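ABC transporter periplasmic-binding protein YTFQ (Escherichia coli, PDB 2VK2) binds alpha- and beta-galactofuranose in the periplasm as the solute-binding component of the ABC transporter YtfQRT-YjfF. Local coordinates at residues D169-E180 / D201-E212; P217-G228 / G239-L247. One frame throughout, in Å; residues are numbered along the deposited sequence.

Both contacts belong to the same lobe of this two-lobed binding protein, the one built on the mixed sheet that runs from strand 160-167 to strand 278-280, and their centres lie about 12 Å apart. They follow one another along the chain: contact 1 pairs helices 172-185 and 200-212 and is complete before contact 2 pairs strands 222-225 and 243-246. Helix 200-212 is followed, after a loop, by strand 222-225, and the two contacts meet where Lys-211 NZ forms a salt bridge with Glu-240 OE1, 2.9 Å away. Each reaches the galactofuranose at one end, contact 1 through Phe-170 and contact 2 through Asp-227 and Leu-247, so the loop leading into a helix and the ends of two neighbouring strands contribute to one pocket.

Contact 1. Residues D169-E180 / D201-E212; sequences DFTRSKGKEVME and DMVIGAIQAIKE. With GZL (beta-D-galactofuranose), chain B.
Lys-176 reaches across to helix 201-212 with its chain fully extended, CG anti to the backbone N (chi1 -177°), a knob in the hole formed by Gly-205, Gln-208, Ala-209 and Glu-212. Its NZ makes a salt bridge to Glu-212 OE2 at 2.9 Å, arriving on the syn side of the carboxylate, and a weak hydrogen bond to Gln-208 OE1. An alanine here would take away this long arm and would probably leave Glu-212, whose OE1 already lies 3.8 Å from Glu-180 OE2, without its balancing charge. A water donates to both of those carboxylate oxygens, bridging the like charges.

Arg-172, a second knob, lays one guanidinium face over Ile-204 CG2, 3.5 Å above the plane, while NH2 bridges to Asp-231. Deeper in, Met-179 CG rests on Ala-206 CB at 3.6 Å. This is close helix packing through glycines: a CB on Gly-205 would collide with Arg-172 O, which instead receives a CA-H...O contact from Gly-205 CA at 3.4 Å, and Gly-175 is equally bare. Thr-171 is the N-cap, its OG1 accepting from Lys-174 N. Just before it, Phe-170 turns a ring face to C4 of galactofuranose, and Met-202 CE packs obliquely against the same ring.

The helices cross at -46°, axes 6.6 Å apart, and pack together on the sheet: Met-179 on Val-195 and Val-132, Met-202 on Ala-197, Ala-206 on Leu-134.

Contact 2. Residues P217-G228 / G239-L247; sequences PGKDILTGSIDG and GEANASVEL. With GZL (beta-D-galactofuranose), chain B.
Asp-227 and Leu-247 point their side chains the same way, side by side, into the sugar pocket. The carboxylate of Asp-227 accepts a hydrogen bond from each of two neighbouring sugar hydroxyls: galactofuranose O3 donates to OD1 and O2 to OD2, both at 2.6 Å. An aspartate suits this place because its two oxygens can accept from the adjacent pair together. Leucine supplies the apolar counterpart: with CG anti to its backbone N (chi1 175°), Leu-247 brings CD2 to 3.4 Å from sugar C6. The backbones beneath are tied together, Asp-227 N donating to Val-245 O at 2.7 Å and Leu-247 N returning to Asp-227 O.

Strands 222-225 and 243-246 run parallel, 8° apart, and are the two strands of a beta-alpha-beta unit whose helix is 230-237. On one sheet face Ile-226 CG1 lies alongside Val-245 CB, apolar against apolar, with helix 109-124 touching Ile-226. The other face, under helices 200-212 and 230-237, carries the small hydroxyls of Ser-225 and Ser-244, both hydrogen-bonded to Asp-200. Thr-223 OG1, between its backbone N and carbonyl carbon (chi1 79°), accepts from Asn-242 N at 3.1 Å; a water joins it to Ser-225 OG and Ala-243 O.

At the far end Pro-217 CG packs alongside Glu-240 CB, 3.8 Å away, while the carboxylate of Glu-240 pairs with Lys-211. Glycine is required at Gly-218, where a CB would run into Gly-239 O.

Contact 1. Residues D169-E180 / D201-E212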
loop_
_atom_site.group_PDB
_atom_site.type_symbol
_atom_site.label_atom_id
_atom_site.label_comp_id
_atom_site.label_asym_id
_atom_site.label_seq_id
_atom_site.Cartn_x
_atom_site.Cartn_y
_atom_site.Cartn_z
ATOM N N ASP A 169 -0.336 1.333 -11.437
ATOM C CA ASP A 169 -1.260 2.263 -10.763
ATOM C C ASP A 169 -1.951 1.700 -9.510
ATOM O O ASP A 169 -2.961 2.244 -9.065
ATOM C CB ASP A 169 -2.332 2.769 -11.746
ATOM C CG ASP A 169 -1.746 3.419 -12.989
ATOM O OD1 ASP A 169 -0.538 3.729 -13.006
ATOM O OD2 ASP A 169 -2.510 3.620 -13.957
ATOM N N PHE A 170 -1.409 0.619 -8.947
ATOM C CA PHE A 170 -2.004 -0.071 -7.794
ATOM C C PHE A 170 -3.401 -0.679 -8.063
ATOM O O PHE A 170 -4.113 -1.017 -7.117
ATOM C CB PHE A 170 -2.063 0.861 -6.559
ATOM C CG PHE A 170 -0.775 0.948 -5.763
ATOM C CD1 PHE A 170 -0.051 -0.191 -5.426
ATOM C CD2 PHE A 170 -0.330 2.178 -5.282
ATOM C CE1 PHE A 170 1.102 -0.104 -4.663
ATOM C CE2 PHE A 170 0.833 2.268 -4.525
ATOM C CZ PHE A 170 1.541 1.124 -4.207
ATOM N N THR A 171 -3.783 -0.839 -9.331
ATOM C CA THR A 171 -5.098 -1.403 -9.662
ATOM C C THR A 171 -5.001 -2.767 -10.335
ATOM O O THR A 171 -4.018 -3.091 -10.998
ATOM C CB THR A 171 -5.929 -0.483 -10.583
ATOM O OG1 THR A 171 -5.343 -0.437 -11.887
ATOM C CG2 THR A 171 -6.026 0.921 -10.012
ATOM N N ARG A 172 -6.057 -3.551 -10.165
ATOM C CA ARG A 172 -6.171 -4.853 -10.809
ATOM C C ARG A 172 -6.200 -4.720 -12.332
ATOM O O ARG A 172 -5.499 -5.451 -13.037
ATOM C CB ARG A 172 -7.430 -5.571 -10.307
ATOM C CG ARG A 172 -7.474 -7.053 -10.611
ATOM C CD ARG A 172 -8.654 -7.730 -9.924
ATOM N NE ARG A 172 -8.530 -7.749 -8.464
ATOM C CZ ARG A 172 -9.314 -8.456 -7.647
ATOM N NH1 ARG A 172 -10.290 -9.219 -8.131
ATOM N NH2 ARG A 172 -9.120 -8.411 -6.337
ATOM N N SER A 173 -6.989 -3.769 -12.831
ATOM C CA SER A 173 -7.161 -3.602 -14.273
ATOM C C SER A 173 -5.863 -3.181 -14.964
ATOM O O SER A 173 -5.501 -3.744 -15.998
ATOM C CB SER A 173 -8.282 -2.603 -14.580
ATOM O OG SER A 173 -8.023 -1.338 -14.001
ATOM N N LYS A 174 -5.158 -2.208 -14.395
ATOM C CA LYS A 174 -3.907 -1.748 -14.995
ATOM C C LYS A 174 -2.785 -2.770 -14.794
ATOM O O LYS A 174 -1.943 -2.950 -15.675
ATOM C CB LYS A 174 -3.509 -0.376 -14.446
ATOM C CG LYS A 174 -2.299 0.259 -15.128
ATOM C CD LYS A 174 -2.606 0.726 -16.544
ATOM C CE LYS A 174 -1.377 1.340 -17.197
ATOM N NZ LYS A 174 -0.855 2.512 -16.446
ATOM N N GLY A 175 -2.779 -3.445 -13.645
ATOM C CA GLY A 175 -1.852 -4.550 -13.413
ATOM C C GLY A 175 -1.967 -5.624 -14.483
ATOM O O GLY A 175 -0.958 -6.111 -14.997
ATOM N N LYS A 176 -3.204 -5.983 -14.829
ATOM C CA LYS A 176 -3.453 -6.955 -15.892
ATOM C C LYS A 176 -2.945 -6.448 -17.242
ATOM O O LYS A 176 -2.264 -7.173 -17.963
ATOM C CB LYS A 176 -4.947 -7.284 -15.989
ATOM C CG LYS A 176 -5.268 -8.351 -17.029
ATOM C CD LYS A 176 -6.739 -8.715 -17.032
ATOM C CE LYS A 176 -7.017 -9.831 -18.021
ATOM N NZ LYS A 176 -8.466 -10.140 -18.113
ATOM N N GLU A 177 -3.285 -5.206 -17.574
ATOM C CA GLU A 177 -2.878 -4.589 -18.839
ATOM C C GLU A 177 -1.357 -4.569 -18.995
ATOM O O GLU A 177 -0.825 -4.931 -20.047
ATOM C CB GLU A 177 -3.433 -3.166 -18.918
ATOM C CG GLU A 177 -3.062 -2.384 -20.170
ATOM C CD GLU A 177 -3.453 -0.924 -20.068
ATOM O OE1 GLU A 177 -4.563 -0.642 -19.570
ATOM O OE2 GLU A 177 -2.651 -0.058 -20.477
ATOM N N VAL A 178 -0.661 -4.146 -17.946
ATOM C CA VAL A 178 0.794 -4.067 -17.987
ATOM C C VAL A 178 1.416 -5.466 -18.053
ATOM O O VAL A 178 2.351 -5.691 -18.821
ATOM C CB VAL A 178 1.347 -3.264 -16.793
ATOM C CG1 VAL A 178 2.867 -3.295 -16.776
ATOM C CG2 VAL A 178 0.842 -1.827 -16.856
ATOM N N MET A 179 0.887 -6.408 -17.275
ATOM C CA MET A 179 1.375 -7.789 -17.333
ATOM C C MET A 179 1.197 -8.390 -18.728
ATOM O O MET A 179 2.081 -9.099 -19.211
ATOM C CB MET A 179 0.685 -8.680 -16.296
ATOM C CG MET A 179 1.317 -10.063 -16.146
ATOM S SD MET A 179 2.985 -9.985 -15.467
ATOM C CE MET A 179 3.571 -11.644 -15.810
ATOM N N GLU A 180 0.060 -8.113 -19.369
ATOM C CA GLU A 180 -0.169 -8.556 -20.751
ATOM C C GLU A 180 0.936 -8.058 -21.681
ATOM O O GLU A 180 1.438 -8.812 -22.513
ATOM C CB GLU A 180 -1.528 -8.075 -21.265
ATOM C CG GLU A 180 -2.721 -8.839 -20.705
ATOM C CD GLU A 180 -4.058 -8.169 -21.002
ATOM O OE1 GLU A 180 -4.074 -6.976 -21.375
ATOM O OE2 GLU A 180 -5.102 -8.840 -20.858
ATOM N N ASP A 201 -3.479 -6.438 -5.564
ATOM C CA ASP A 201 -4.459 -6.200 -6.628
ATOM C C ASP A 201 -3.822 -6.232 -8.014
ATOM O O ASP A 201 -4.347 -6.875 -8.919
ATOM C CB ASP A 201 -5.209 -4.878 -6.417
ATOM C CG ASP A 201 -6.345 -5.000 -5.413
ATOM O OD1 ASP A 201 -6.218 -5.776 -4.444
ATOM O OD2 ASP A 201 -7.369 -4.310 -5.593
ATOM N N MET A 202 -2.685 -5.560 -8.176
ATOM C CA MET A 202 -1.971 -5.592 -9.454
ATOM C C MET A 202 -1.564 -7.016 -9.832
ATOM O O MET A 202 -1.666 -7.395 -10.997
ATOM C CB MET A 202 -0.740 -4.686 -9.429
ATOM C CG MET A 202 -1.075 -3.210 -9.541
ATOM S SD MET A 202 0.374 -2.151 -9.675
ATOM C CE MET A 202 1.260 -2.580 -8.176
ATOM N N VAL A 203 -1.123 -7.797 -8.849
ATOM C CA VAL A 203 -0.708 -9.178 -9.112
ATOM C C VAL A 203 -1.908 -10.085 -9.418
ATOM O O VAL A 203 -1.773 -11.057 -10.158
ATOM C CB VAL A 203 0.151 -9.763 -7.952
ATOM C CG1 VAL A 203 -0.617 -10.813 -7.156
ATOM C CG2 VAL A 203 1.436 -10.362 -8.502
ATOM N N ILE A 204 -3.075 -9.764 -8.865
ATOM C CA ILE A 204 -4.295 -10.516 -9.169
ATOM C C ILE A 204 -4.700 -10.281 -10.628
ATOM O O ILE A 204 -5.122 -11.213 -11.317
ATOM C CB ILE A 204 -5.432 -10.161 -8.187
ATOM C CG1 ILE A 204 -5.096 -10.702 -6.793
ATOM C CG2 ILE A 204 -6.754 -10.749 -8.657
ATOM C CD1 ILE A 204 -5.901 -10.096 -5.676
ATOM N N GLY A 205 -4.558 -9.045 -11.100
ATOM C CA GLY A 205 -4.692 -8.753 -12.525
ATOM C C GLY A 205 -3.655 -9.495 -13.351
ATOM O O GLY A 205 -3.973 -10.051 -14.405
ATOM N N ALA A 206 -2.416 -9.517 -12.865
ATOM C CA ALA A 206 -1.336 -10.244 -13.529
ATOM C C ALA A 206 -1.639 -11.740 -13.639
ATOM O O ALA A 206 -1.370 -12.356 -14.669
ATOM C CB ALA A 206 -0.018 -10.026 -12.799
ATOM N N ILE A 207 -2.196 -12.314 -12.575
ATOM C CA ILE A 207 -2.587 -13.724 -12.574
ATOM C C ILE A 207 -3.581 -14.028 -13.702
ATOM O O ILE A 207 -3.457 -15.056 -14.371
ATOM C CB ILE A 207 -3.141 -14.154 -11.191
ATOM C CG1 ILE A 207 -1.992 -14.285 -10.187
ATOM C CG2 ILE A 207 -3.892 -15.479 -11.285
ATOM C CD1 ILE A 207 -2.436 -14.320 -8.745
ATOM N N GLN A 208 -4.543 -13.132 -13.927
ATOM C CA GLN A 208 -5.480 -13.264 -15.051
ATOM C C GLN A 208 -4.741 -13.280 -16.383
ATOM O O GLN A 208 -5.004 -14.128 -17.238
ATOM C CB GLN A 208 -6.481 -12.105 -15.091
ATOM C CG GLN A 208 -7.418 -11.976 -13.914
ATOM C CD GLN A 208 -8.370 -10.803 -14.087
ATOM O OE1 GLN A 208 -9.248 -10.826 -14.953
ATOM N NE2 GLN A 208 -8.194 -9.768 -13.273
ATOM N N ALA A 209 -3.829 -12.325 -16.566
ATOM C CA ALA A 209 -3.049 -12.222 -17.801
ATOM C C ALA A 209 -2.201 -13.467 -18.045
ATOM O O ALA A 209 -2.096 -13.941 -19.180
ATOM C CB ALA A 209 -2.165 -10.978 -17.772
ATOM N N ILE A 210 -1.604 -13.998 -16.980
ATOM C CA ILE A 210 -0.778 -15.202 -17.074
ATOM C C ILE A 210 -1.621 -16.396 -17.531
ATOM O O ILE A 210 -1.220 -17.140 -18.430
ATOM C CB ILE A 210 -0.088 -15.525 -15.726
ATOM C CG1 ILE A 210 0.939 -14.443 -15.373
ATOM C CG2 ILE A 210 0.605 -16.882 -15.784
ATOM C CD1 ILE A 210 1.326 -14.428 -13.909
ATOM N N LYS A 211 -2.791 -16.567 -16.921
ATOM C CA LYS A 211 -3.708 -17.646 -17.304
ATOM C C LYS A 211 -4.187 -17.508 -18.746
ATOM O O LYS A 211 -4.239 -18.493 -19.484
ATOM C CB LYS A 211 -4.915 -17.700 -16.362
ATOM C CG LYS A 211 -4.581 -18.247 -14.987
ATOM C CD LYS A 211 -5.811 -18.717 -14.227
ATOM C CE LYS A 211 -6.459 -17.604 -13.439
ATOM N NZ LYS A 211 -7.582 -18.105 -12.599
ATOM N N GLU A 212 -4.527 -16.285 -19.146
ATOM C CA GLU A 212 -5.007 -16.027 -20.507
ATOM C C GLU A 212 -3.928 -16.264 -21.576
ATOM O O GLU A 212 -4.250 -16.525 -22.738
ATOM C CB GLU A 212 -5.595 -14.614 -20.608
ATOM C CG GLU A 212 -6.927 -14.484 -19.871
ATOM C CD GLU A 212 -7.480 -13.069 -19.842
ATOM O OE1 GLU A 212 -6.926 -12.180 -20.521
ATOM O OE2 GLU A 212 -8.488 -12.847 -19.138
HETATM C C6 GZL B . -0.119 1.135 1.420
HETATM C C5 GZL B . -0.488 1.857 0.344
HETATM C C4 GZL B . -0.937 1.248 -0.972
HETATM C C3 GZL B . -1.333 -0.199 -1.071
HETATM C C2 GZL B . -2.461 -0.318 -1.759
HETATM O O6 GZL B . 0.289 1.723 2.549
HETATM O O5 GZL B . -0.376 3.190 0.384
HETATM O O4 GZL B . -2.095 1.935 -1.465
HETATM O O3 GZL B . -0.582 -1.189 -0.602
HETATM C C1 GZL B . -3.012 1.024 -2.082
HETATM O O2 GZL B . -3.098 -1.432 -2.124
HETATM O O1 GZL B . -3.058 1.253 -3.486
HETATM O O HOH W 1 -7.845 -2.810 -8.034
HETATM O O HOH W 2 -4.677 -11.434 -21.567
#

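Contact 2. Residues P217-G228 / G239-L247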
loop_
_atom_site.group_PDB
_atom_site.type_symbol
_atom_site.label_atom_id
_atom_site.label_comp_id
_atom_site.label_asym_id
_atom_site.label_seq_id
_atom_site.Cartn_x
_atom_site.Cartn_y
_atom_site.Cartn_z
ATOM N N PRO A 217 -0.103 -19.609 -13.388
ATOM C CA PRO A 217 0.368 -18.706 -12.342
ATOM C C PRO A 217 0.653 -19.495 -11.073
ATOM O O PRO A 217 -0.066 -20.451 -10.771
ATOM C CB PRO A 217 -0.812 -17.751 -12.145
ATOM C CG PRO A 217 -1.993 -18.528 -12.570
ATOM C CD PRO A 217 -1.513 -19.352 -13.727
ATOM N N GLY A 218 1.709 -19.122 -10.360
ATOM C CA GLY A 218 2.133 -19.858 -9.176
ATOM C C GLY A 218 3.139 -20.960 -9.465
ATOM O O GLY A 218 3.763 -21.478 -8.541
ATOM N N LYS A 219 3.300 -21.315 -10.741
ATOM C CA LYS A 219 4.244 -22.361 -11.148
ATOM C C LYS A 219 5.158 -21.883 -12.277
ATOM O O LYS A 219 6.371 -21.784 -12.088
ATOM C CB LYS A 219 3.499 -23.636 -11.559
ATOM C CG LYS A 219 4.426 -24.796 -11.909
ATOM C CD LYS A 219 3.691 -26.122 -11.938
ATOM C CE LYS A 219 4.609 -27.262 -12.360
ATOM N NZ LYS A 219 5.778 -27.422 -11.450
ATOM N N ASP A 220 4.580 -21.587 -13.441
ATOM C CA ASP A 220 5.353 -21.065 -14.573
ATOM C C ASP A 220 5.851 -19.653 -14.284
ATOM O O ASP A 220 6.984 -19.305 -14.617
ATOM C CB ASP A 220 4.515 -21.045 -15.856
ATOM C CG ASP A 220 4.174 -22.436 -16.364
ATOM O OD1 ASP A 220 4.981 -23.371 -16.176
ATOM O OD2 ASP A 220 3.090 -22.582 -16.963
ATOM N N ILE A 221 4.986 -18.840 -13.684
ATOM C CA ILE A 221 5.353 -17.503 -13.230
ATOM C C ILE A 221 4.924 -17.373 -11.770
ATOM O O ILE A 221 3.736 -17.450 -11.453
ATOM C CB ILE A 221 4.705 -16.406 -14.099
ATOM C CG1 ILE A 221 5.203 -16.513 -15.543
ATOM C CG2 ILE A 221 5.024 -15.024 -13.536
ATOM C CD1 ILE A 221 4.566 -15.537 -16.504
ATOM N N LEU A 222 5.906 -17.209 -10.887
ATOM C CA LEU A 222 5.659 -17.040 -9.459
ATOM C C LEU A 222 5.092 -15.649 -9.208
ATOM O O LEU A 222 5.305 -14.739 -10.010
ATOM C CB LEU A 222 6.962 -17.203 -8.671
ATOM C CG LEU A 222 7.728 -18.519 -8.839
ATOM C CD1 LEU A 222 9.099 -18.411 -8.190
ATOM C CD2 LEU A 222 6.941 -19.689 -8.256
ATOM N N THR A 223 4.375 -15.481 -8.102
ATOM C CA THR A 223 3.874 -14.165 -7.711
ATOM C C THR A 223 4.326 -13.809 -6.304
ATOM O O THR A 223 4.297 -14.637 -5.391
ATOM C CB THR A 223 2.329 -14.068 -7.787
ATOM O OG1 THR A 223 1.731 -14.693 -6.642
ATOM C CG2 THR A 223 1.805 -14.703 -9.067
ATOM N N GLY A 224 4.756 -12.560 -6.147
ATOM C CA GLY A 224 5.066 -11.984 -4.844
ATOM C C GLY A 224 4.461 -10.596 -4.810
ATOM O O GLY A 224 4.662 -9.817 -5.734
ATOM N N SER A 225 3.700 -10.292 -3.766
ATOM C CA SER A 225 2.987 -9.022 -3.695
ATOM C C SER A 225 2.734 -8.623 -2.247
ATOM O O SER A 225 3.147 -9.321 -1.327
ATOM C CB SER A 225 1.685 -9.102 -4.496
ATOM O OG SER A 225 0.869 -10.172 -4.052
ATOM N N ILE A 226 2.091 -7.476 -2.053
ATOM C CA ILE A 226 1.922 -6.911 -0.722
ATOM C C ILE A 226 0.488 -6.442 -0.511
ATOM O O ILE A 226 -0.110 -5.855 -1.408
ATOM C CB ILE A 226 2.896 -5.722 -0.519
ATOM C CG1 ILE A 226 4.353 -6.201 -0.605
ATOM C CG2 ILE A 226 2.651 -5.031 0.820
ATOM C CD1 ILE A 226 5.343 -5.113 -0.952
ATOM N N ASP A 227 -0.038 -6.754 0.676
ATOM C CA ASP A 227 -1.264 -6.179 1.279
ATOM C C ASP A 227 -1.978 -7.221 2.132
ATOM O O ASP A 227 -2.442 -6.916 3.226
ATOM C CB ASP A 227 -2.280 -5.624 0.270
ATOM C CG ASP A 227 -1.973 -4.207 -0.174
ATOM O OD1 ASP A 227 -1.113 -3.530 0.431
ATOM O OD2 ASP A 227 -2.622 -3.780 -1.142
ATOM N N GLY A 228 -2.077 -8.444 1.617
ATOM C CA GLY A 228 -2.859 -9.486 2.268
ATOM C C GLY A 228 -4.348 -9.246 2.132
ATOM O O GLY A 228 -5.086 -9.365 3.108
ATOM N N GLY A 239 -3.690 -22.342 -5.764
ATOM C CA GLY A 239 -2.352 -22.642 -6.273
ATOM C C GLY A 239 -1.801 -21.624 -7.258
ATOM O O GLY A 239 -0.826 -21.905 -7.955
ATOM N N GLU A 240 -2.401 -20.436 -7.300
ATOM C CA GLU A 240 -2.090 -19.455 -8.342
ATOM C C GLU A 240 -1.306 -18.229 -7.860
ATOM O O GLU A 240 -0.940 -17.382 -8.673
ATOM C CB GLU A 240 -3.379 -19.037 -9.053
ATOM C CG GLU A 240 -4.076 -20.231 -9.700
ATOM C CD GLU A 240 -5.239 -19.861 -10.594
ATOM O OE1 GLU A 240 -5.825 -18.775 -10.414
ATOM O OE2 GLU A 240 -5.577 -20.677 -11.480
ATOM N N ALA A 241 -1.037 -18.152 -6.555
ATOM C CA ALA A 241 -0.198 -17.093 -5.982
ATOM C C ALA A 241 0.739 -17.698 -4.939
ATOM O O ALA A 241 0.390 -18.680 -4.289
ATOM C CB ALA A 241 -1.066 -16.006 -5.361
ATOM N N ASN A 242 1.923 -17.111 -4.765
ATOM C CA ASN A 242 2.952 -17.722 -3.912
ATOM C C ASN A 242 3.265 -17.028 -2.598
ATOM O O ASN A 242 3.498 -17.696 -1.598
ATOM C CB ASN A 242 4.254 -17.903 -4.691
ATOM C CG ASN A 242 4.070 -18.754 -5.910
ATOM O OD1 ASN A 242 4.101 -19.986 -5.841
ATOM N ND2 ASN A 242 3.846 -18.112 -7.031
ATOM N N ALA A 243 3.312 -15.699 -2.596
ATOM C CA ALA A 243 3.781 -14.969 -1.418
ATOM C C ALA A 243 3.130 -13.598 -1.318
ATOM O O ALA A 243 3.023 -12.883 -2.312
ATOM C CB ALA A 243 5.300 -14.830 -1.470
ATOM N N SER A 244 2.691 -13.240 -0.115
ATOM C CA SER A 244 2.165 -11.900 0.133
ATOM C C SER A 244 2.496 -11.420 1.536
ATOM O O SER A 244 2.443 -12.187 2.494
ATOM C CB SER A 244 0.651 -11.859 -0.073
ATOM O OG SER A 244 0.139 -10.553 0.173
ATOM N N VAL A 245 2.804 -10.133 1.652
ATOM C CA VAL A 245 3.074 -9.510 2.939
ATOM C C VAL A 245 1.821 -8.787 3.419
ATOM O O VAL A 245 1.272 -7.946 2.709
ATOM C CB VAL A 245 4.244 -8.511 2.837
ATOM C CG1 VAL A 245 4.449 -7.794 4.160
ATOM C CG2 VAL A 245 5.517 -9.234 2.420
ATOM N N GLU A 246 1.378 -9.111 4.630
ATOM C CA GLU A 246 0.197 -8.481 5.207
ATOM C C GLU A 246 0.455 -7.023 5.575
ATOM O O GLU A 246 1.489 -6.698 6.157
ATOM C CB GLU A 246 -0.239 -9.236 6.461
ATOM C CG GLU A 246 -1.503 -8.695 7.102
ATOM C CD GLU A 246 -1.739 -9.265 8.484
ATOM O OE1 GLU A 246 -2.569 -10.184 8.609
ATOM O OE2 GLU A 246 -1.093 -8.795 9.446
ATOM N N LEU A 247 -0.512 -6.169 5.250
ATOM C CA LEU A 247 -0.528 -4.770 5.656
ATOM C C LEU A 247 -1.851 -4.512 6.360
ATOM O O LEU A 247 -2.912 -4.703 5.769
ATOM C CB LEU A 247 -0.422 -3.868 4.429
ATOM C CG LEU A 247 -0.550 -2.360 4.668
ATOM C CD1 LEU A 247 0.641 -1.838 5.457
ATOM C CD2 LEU A 247 -0.685 -1.637 3.347
HETATM C C6 GZL B . -0.119 1.135 1.420
HETATM C C5 GZL B . -0.488 1.857 0.344
HETATM C C4 GZL B . -0.937 1.248 -0.972
HETATM C C3 GZL B . -1.333 -0.199 -1.071
HETATM C C2 GZL B . -2.461 -0.318 -1.759
HETATM O O6 GZL B . 0.289 1.723 2.549
HETATM O O5 GZL B . -0.376 3.190 0.384
HETATM O O4 GZL B . -2.095 1.935 -1.465
HETATM O O3 GZL B . -0.582 -1.189 -0.602
HETATM C C1 GZL B . -3.012 1.024 -2.082
HETATM O O2 GZL B . -3.098 -1.432 -2.124
HETATM O O1 GZL B . -3.058 1.253 -3.486
HETATM O O HOH W 3 1.512 -12.879 -4.607
#